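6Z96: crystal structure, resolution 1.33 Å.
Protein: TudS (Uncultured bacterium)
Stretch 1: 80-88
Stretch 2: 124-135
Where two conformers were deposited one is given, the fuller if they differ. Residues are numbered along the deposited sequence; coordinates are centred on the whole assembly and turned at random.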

ATOM      1  N   ALA A  80      -1.171  -4.562   8.036  1.00 14.36           N
ATOM      2  CA  ALA A  80      -0.129  -3.518   8.191  1.00 14.64           C
ATOM      3  C   ALA A  80       1.095  -4.096   8.895  1.00 14.97           C
ATOM      4  O   ALA A  80       2.230  -3.846   8.468  1.00 16.32           O
ATOM      5  N   GLU A  81       0.877  -4.883   9.959  1.00 13.99           N
ATOM      6  CA  GLU A  81       2.007  -5.477  10.683  1.00 15.31           C
ATOM      7  C   GLU A  81       2.764  -6.451   9.823  1.00 16.83           C
ATOM      8  O   GLU A  81       3.999  -6.520   9.912  1.00 18.49           O
ATOM      9  N   LEU A  82       2.054  -7.201   8.955  1.00 16.73           N
ATOM     10  CA  LEU A  82       2.734  -8.140   8.059  1.00 16.65           C
ATOM     11  C   LEU A  82       3.541  -7.379   6.994  1.00 17.31           C
ATOM     12  O   LEU A  82       4.625  -7.833   6.600  1.00 18.32           O
ATOM     13  N   ALA A  83       3.051  -6.210   6.543  1.00 16.65           N
ATOM     14  CA  ALA A  83       3.827  -5.395   5.584  1.00 17.80           C
ATOM     15  C   ALA A  83       5.130  -4.932   6.250  1.00 18.34           C
ATOM     16  O   ALA A  83       6.203  -5.041   5.662  1.00 18.69           O
ATOM     17  N   LEU A  84       5.032  -4.486   7.498  1.00 18.27           N
ATOM     18  CA  LEU A  84       6.214  -4.062   8.257  1.00 19.67           C
ATOM     19  C   LEU A  84       7.171  -5.246   8.442  1.00 20.67           C
ATOM     20  O   LEU A  84       8.375  -5.085   8.264  1.00 21.41           O
ATOM     21  N   GLY A  85       6.633  -6.424   8.765  1.00 20.57           N
ATOM     22  CA  GLY A  85       7.449  -7.623   8.951  1.00 21.10           C
ATOM     23  C   GLY A  85       8.220  -7.993   7.708  1.00 22.18           C
ATOM     24  O   GLY A  85       9.388  -8.390   7.807  1.00 23.22           O
ATOM     25  N   LEU A  86       7.590  -7.856   6.526  1.00 21.08           N
ATOM     26  CA  LEU A  86       8.270  -8.161   5.276  1.00 22.08           C
ATOM     27  C   LEU A  86       9.395  -7.143   5.043  1.00 22.81           C
ATOM     28  O   LEU A  86      10.503  -7.523   4.650  1.00 23.83           O
ATOM     29  N   CYS A  87       9.121  -5.859   5.316  1.00 22.16           N
ATOM     30  CA  CYS A  87      10.157  -4.822   5.153  1.00 22.39           C
ATOM     31  C   CYS A  87      11.334  -5.066   6.085  1.00 24.53           C
ATOM     32  O   CYS A  87      12.474  -4.931   5.650  1.00 25.88           O
ATOM     33  N   LEU A  88      11.068  -5.373   7.356  1.00 25.71           N
ATOM     34  CA  LEU A  88      12.157  -5.615   8.313  1.00 27.58           C
ATOM     35  C   LEU A  88      12.976  -6.829   7.909  1.00 28.74           C
ATOM     36  O   LEU A  88      14.208  -6.772   7.936  1.00 29.95           O
ATOM     37  N   LYS A 124      -3.902   2.617   6.948  1.00 15.79           N
ATOM     38  CA  LYS A 124      -3.285   1.947   8.106  1.00 15.52           C
ATOM     39  C   LYS A 124      -1.892   1.397   7.862  1.00 15.92           C
ATOM     40  O   LYS A 124      -1.051   1.471   8.758  1.00 16.71           O
ATOM     41  N   THR A 125      -1.632   0.836   6.670  1.00 14.75           N
ATOM     42  CA  THR A 125      -0.330   0.277   6.375  1.00 14.33           C
ATOM     43  C   THR A 125       0.671   1.408   6.179  1.00 14.97           C
ATOM     44  O   THR A 125       1.749   1.364   6.774  1.00 15.92           O
ATOM     45  N   THR A 126       0.306   2.436   5.402  1.00 15.40           N
ATOM     46  CA  THR A 126       1.190   3.594   5.240  1.00 15.32           C
ATOM     47  C   THR A 126       1.572   4.220   6.580  1.00 16.29           C
ATOM     48  O   THR A 126       2.756   4.466   6.832  1.00 17.11           O
ATOM     49  N   ALA A 127       0.587   4.396   7.467  1.00 15.85           N
ATOM     50  CA  ALA A 127       0.872   4.999   8.779  1.00 17.02           C
ATOM     51  C   ALA A 127       1.880   4.182   9.572  1.00 17.75           C
ATOM     52  O   ALA A 127       2.804   4.765  10.163  1.00 18.59           O
ATOM     53  N   LEU A 128       1.730   2.846   9.581  1.00 16.13           N
ATOM     54  CA  LEU A 128       2.630   2.003  10.358  1.00 16.43           C
ATOM     55  C   LEU A 128       4.017   2.008   9.755  1.00 17.25           C
ATOM     56  O   LEU A 128       5.012   2.147  10.478  1.00 18.16           O
ATOM     57  N   LEU A 129       4.117   1.910   8.417  1.00 16.04           N
ATOM     58  CA  LEU A 129       5.440   1.916   7.777  1.00 16.58           C
ATOM     59  C   LEU A 129       6.156   3.240   8.024  1.00 17.87           C
ATOM     60  O   LEU A 129       7.344   3.221   8.372  1.00 18.59           O
ATOM     61  N   ARG A 130       5.437   4.368   7.901  1.00 18.02           N
ATOM     62  CA  ARG A 130       6.066   5.688   8.137  1.00 19.17           C
ATOM     63  C   ARG A 130       6.546   5.826   9.586  1.00 20.90           C
ATOM     64  O   ARG A 130       7.610   6.392   9.825  1.00 22.03           O
ATOM     65  N   ARG A 131       5.775   5.296  10.542  0.70 20.11           N
ATOM     66  CA  ARG A 131       6.111   5.298  11.978  0.70 21.52           C
ATOM     67  C   ARG A 131       7.400   4.512  12.266  0.70 22.06           C
ATOM     68  O   ARG A 131       8.073   4.759  13.281  0.70 22.93           O
ATOM     69  N   HIS A 132       7.734   3.549  11.406  1.00 21.83           N
ATOM     70  CA  HIS A 132       8.940   2.751  11.528  1.00 22.33           C
ATOM     71  C   HIS A 132      10.052   3.171  10.556  1.00 23.31           C
ATOM     72  O   HIS A 132      10.971   2.400  10.302  1.00 24.73           O
ATOM     73  N   GLY A 133       9.978   4.382  10.023  1.00 24.12           N
ATOM     74  CA  GLY A 133      11.042   4.932   9.192  1.00 24.35           C
ATOM     75  C   GLY A 133      11.076   4.557   7.726  1.00 24.71           C
ATOM     76  O   GLY A 133      12.074   4.812   7.045  1.00 25.78           O
ATOM     77  N   ILE A 134      10.017   3.892   7.239  1.00 22.23           N
ATOM     78  CA  ILE A 134       9.961   3.497   5.838  1.00 21.12           C
ATOM     79  C   ILE A 134       9.285   4.610   5.068  1.00 21.01           C
ATOM     80  O   ILE A 134       8.237   5.116   5.496  1.00 21.74           O
ATOM     81  N   GLN A 135       9.903   5.045   3.955  1.00 20.43           N
ATOM     82  CA  GLN A 135       9.320   6.118   3.163  1.00 20.36           C
ATOM     83  C   GLN A 135       8.271   5.513   2.231  1.00 19.47           C
ATOM     84  O   GLN A 135       8.560   4.543   1.533  1.00 20.44           O
TER

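The two stretches belong to one chain and meet as helices whose axes come within 8.8 Å at an angle of 41° between their N-to-C directions. The CA atoms are nearest at the start, 4.2 Å for Ala80 CA to Thr125 CA, and spread to 6.0 Å between Leu84 CA and Leu129 CA and 8.3 Å between Cys87 CA and Ile134 CA. No hydrogen bond crosses the interface, so the 476 Å² buried between the stretches, both sides summed, rests on van der Waals packing.

Ala80 sits where the backbones almost touch. Its CB points toward stretch 2 and lies 3.8 Å from Lys124 O and 3.9 Å from Leu128 CD2, while Ala80 CA is 3.3 Å from Thr125 OG1. Thr125, with chi1 at -68° (m), thus lays its hydroxyl oxygen against the alanine backbone. Ala80 O, 3.5 Å from Leu128 CD2, is the acceptor for Leu84 N at 3.0 Å within its own helix.

Glu81 directs its CA-to-CB bond away, yet its t, p start brings the carboxylate partly back, with Glu81 OE2 3.8 Å from Leu128 CD2. This is a contact at the margin, between an oxygen and a methyl group. Leu82 also points away and takes no part.

Ala83 points toward stretch 2 again, one helical turn after the first contacts. Its CB meets Thr125 CG2 at 3.7 Å and, more loosely, Leu129 CD2 at 4.4 Å. Thr125 consequently offers its oxygen to Ala80 and its methyl to Ala83.

Leu84 has the largest covered area of any residue here, 82 Å². Its CB departs sideways, but the t, p rotamer (176°, 65°) carries the end of the chain nearer to stretch 2. Leu84 CB lies 4.1 Å from both Leu128 CD2 and Leu129 CD2, so it is flanked by neighbouring leucines, the former t, p and the latter m, t. Farther out, Leu84 CD1 reaches His132 CB at 3.7 Å and Ile134 CD1 at 3.9 Å. The other methyl, Leu84 CD2, stands 3.6 Å from the centroid of the His132 ring and only 4° off its normal, a CH-pi contact over the face. His132 is the first residue to leave helical phi/psi, and its CB points toward stretch 1 with chi1 at -70° (m).

Gly85 has no side chain, and Leu86 is out of reach: its closest side-chain approach is Leu86 CB to Leu129 CD2, 7.9 Å.

Cys87 closes the contact. Pointing toward stretch 2 with chi1 at -70° (m), it places CB 3.6 Å from Ile134 CD1 and SG 4.3 Å from Leu129 CD2. Ile134, in the m, t rotamer, follows the turn through Gly133, whose phi of 83° favours glycine, and its CB points toward stretch 1. Leu88 brings its end nearer, but the closest approach, Leu88 CD2 to Ile134 CD1, is still 5.4 Å.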

ATOM      1  CB  ALA A  80      -0.676  -2.336   8.987  1.00 15.70           C
ATOM      2  CB  GLU A  81       1.492  -6.141  11.946  1.00 19.22           C
ATOM      3  CG  GLU A  81       2.594  -6.702  12.829  1.00 23.89           C
ATOM      4  CD  GLU A  81       3.543  -5.720  13.497  1.00 30.20           C
ATOM      5  OE1 GLU A  81       4.673  -6.153  13.817  1.00 29.41           O
ATOM      6  OE2 GLU A  81       3.180  -4.537  13.700  1.00 31.95           O
ATOM      7  CB  LEU A  82       1.721  -9.076   7.417  1.00 16.48           C
ATOM      8  CG  LEU A  82       1.188 -10.108   8.386  1.00 17.69           C
ATOM      9  CD1 LEU A  82      -0.017 -10.818   7.784  1.00 18.14           C
ATOM     10  CD2 LEU A  82       2.283 -11.129   8.760  1.00 19.48           C
ATOM     11  CB  ALA A  83       3.017  -4.187   5.121  1.00 18.36           C
ATOM     12  CB  LEU A  84       5.780  -3.510   9.626  1.00 19.74           C
ATOM     13  CG  LEU A  84       6.938  -3.128  10.541  1.00 22.01           C
ATOM     14  CD1 LEU A  84       7.724  -1.981   9.952  1.00 22.20           C
ATOM     15  CD2 LEU A  84       6.449  -2.763  11.926  1.00 22.18           C
ATOM     16  CB  LEU A  86       7.263  -8.139   4.115  1.00 22.90           C
ATOM     17  CG  LEU A  86       7.837  -8.370   2.742  1.00 27.11           C
ATOM     18  CD1 LEU A  86       8.384  -9.772   2.634  1.00 27.60           C
ATOM     19  CD2 LEU A  86       6.797  -8.134   1.663  1.00 28.62           C
ATOM     20  CB  CYS A  87       9.578  -3.436   5.379  1.00 21.74           C
ATOM     21  SG  CYS A  87       8.441  -2.907   4.073  1.00 20.28           S
ATOM     22  CB  LEU A  88      11.623  -5.773   9.730  1.00 28.47           C
ATOM     23  CG  LEU A  88      10.929  -4.544  10.315  1.00 31.00           C
ATOM     24  CD1 LEU A  88      10.328  -4.861  11.670  1.00 31.62           C
ATOM     25  CD2 LEU A  88      11.875  -3.346  10.401  1.00 32.44           C
ATOM     26  CB  LYS A 124      -4.169   0.789   8.552  1.00 17.00           C
ATOM     27  CG  LYS A 124      -5.449   1.265   9.195  1.00 20.30           C
ATOM     28  CD  LYS A 124      -5.162   1.416  10.680  1.00 24.52           C
ATOM     29  CE  LYS A 124      -6.341   1.186  11.553  1.00 25.64           C
ATOM     30  NZ  LYS A 124      -5.919   1.114  12.998  1.00 21.36           N
ATOM     31  CB  THR A 125      -0.419  -0.648   5.168  1.00 15.75           C
ATOM     32  OG1 THR A 125      -1.202  -1.797   5.549  1.00 15.84           O
ATOM     33  CG2 THR A 125       0.967  -1.158   4.729  1.00 16.44           C
ATOM     34  CB  THR A 126       0.486   4.625   4.392  1.00 16.06           C
ATOM     35  OG1 THR A 126       0.318   4.059   3.097  1.00 16.98           O
ATOM     36  CG2 THR A 126       1.285   5.960   4.318  1.00 16.80           C
ATOM     37  CB  ALA A 127      -0.428   5.149   9.567  1.00 17.94           C
ATOM     38  CB  LEU A 128       2.072   0.574  10.484  1.00 16.44           C
ATOM     39  CG  LEU A 128       2.931  -0.349  11.338  1.00 18.18           C
ATOM     40  CD1 LEU A 128       2.930   0.120  12.785  1.00 19.28           C
ATOM     41  CD2 LEU A 128       2.410  -1.765  11.290  1.00 19.13           C
ATOM     42  CB  LEU A 129       5.325   1.665   6.264  1.00 16.78           C
ATOM     43  CG  LEU A 129       4.706   0.310   5.879  1.00 18.85           C
ATOM     44  CD1 LEU A 129       4.695   0.144   4.368  1.00 19.65           C
ATOM     45  CD2 LEU A 129       5.498  -0.854   6.494  1.00 20.23           C
ATOM     46  CB  ARG A 130       5.103   6.823   7.769  1.00 19.29           C
ATOM     47  CG  ARG A 130       5.016   6.983   6.255  1.00 19.55           C
ATOM     48  CD  ARG A 130       4.079   8.109   5.856  1.00 20.25           C
ATOM     49  NE  ARG A 130       4.241   8.437   4.440  1.00 20.81           N
ATOM     50  CZ  ARG A 130       3.331   9.073   3.711  1.00 21.65           C
ATOM     51  NH1 ARG A 130       2.168   9.430   4.251  1.00 21.10           N
ATOM     52  NH2 ARG A 130       3.559   9.324   2.425  1.00 21.51           N
ATOM     53  CB  ARG A 131       4.920   4.680  12.709  0.70 23.79           C
ATOM     54  CG  ARG A 131       5.007   4.470  14.162  0.70 28.41           C
ATOM     55  CD  ARG A 131       3.596   4.183  14.696  0.70 32.18           C
ATOM     56  NE  ARG A 131       3.710   3.638  16.044  0.70 35.44           N
ATOM     57  CZ  ARG A 131       3.775   4.378  17.146  0.70 37.00           C
ATOM     58  NH1 ARG A 131       3.699   5.701  17.071  0.70 36.60           N
ATOM     59  NH2 ARG A 131       3.908   3.800  18.331  0.70 35.34           N
ATOM     60  CB  HIS A 132       8.608   1.259  11.421  1.00 22.90           C
ATOM     61  CG  HIS A 132       7.867   0.735  12.615  1.00 24.26           C
ATOM     62  ND1 HIS A 132       8.529   0.051  13.631  1.00 26.79           N
ATOM     63  CD2 HIS A 132       6.565   0.858  12.953  1.00 24.81           C
ATOM     64  CE1 HIS A 132       7.609  -0.225  14.539  1.00 26.92           C
ATOM     65  NE2 HIS A 132       6.411   0.242  14.185  1.00 26.56           N
ATOM     66  CB  ILE A 134       9.215   2.143   5.736  1.00 20.56           C
ATOM     67  CG1 ILE A 134      10.078   1.044   6.403  1.00 21.21           C
ATOM     68  CG2 ILE A 134       8.866   1.791   4.289  1.00 20.64           C
ATOM     69  CD1 ILE A 134       9.303  -0.136   6.905  1.00 23.06           C
ATOM     70  CB  GLN A 135      10.394   6.812   2.327  1.00 22.42           C
ATOM     71  CG  GLN A 135      11.423   7.523   3.198  1.00 26.66           C
ATOM     72  CD  GLN A 135      12.431   8.206   2.311  1.00 34.00           C
ATOM     73  OE1 GLN A 135      13.623   7.869   2.296  1.00 38.37           O
ATOM     74  NE2 GLN A 135      11.956   9.154   1.529  1.00 33.51           N
TER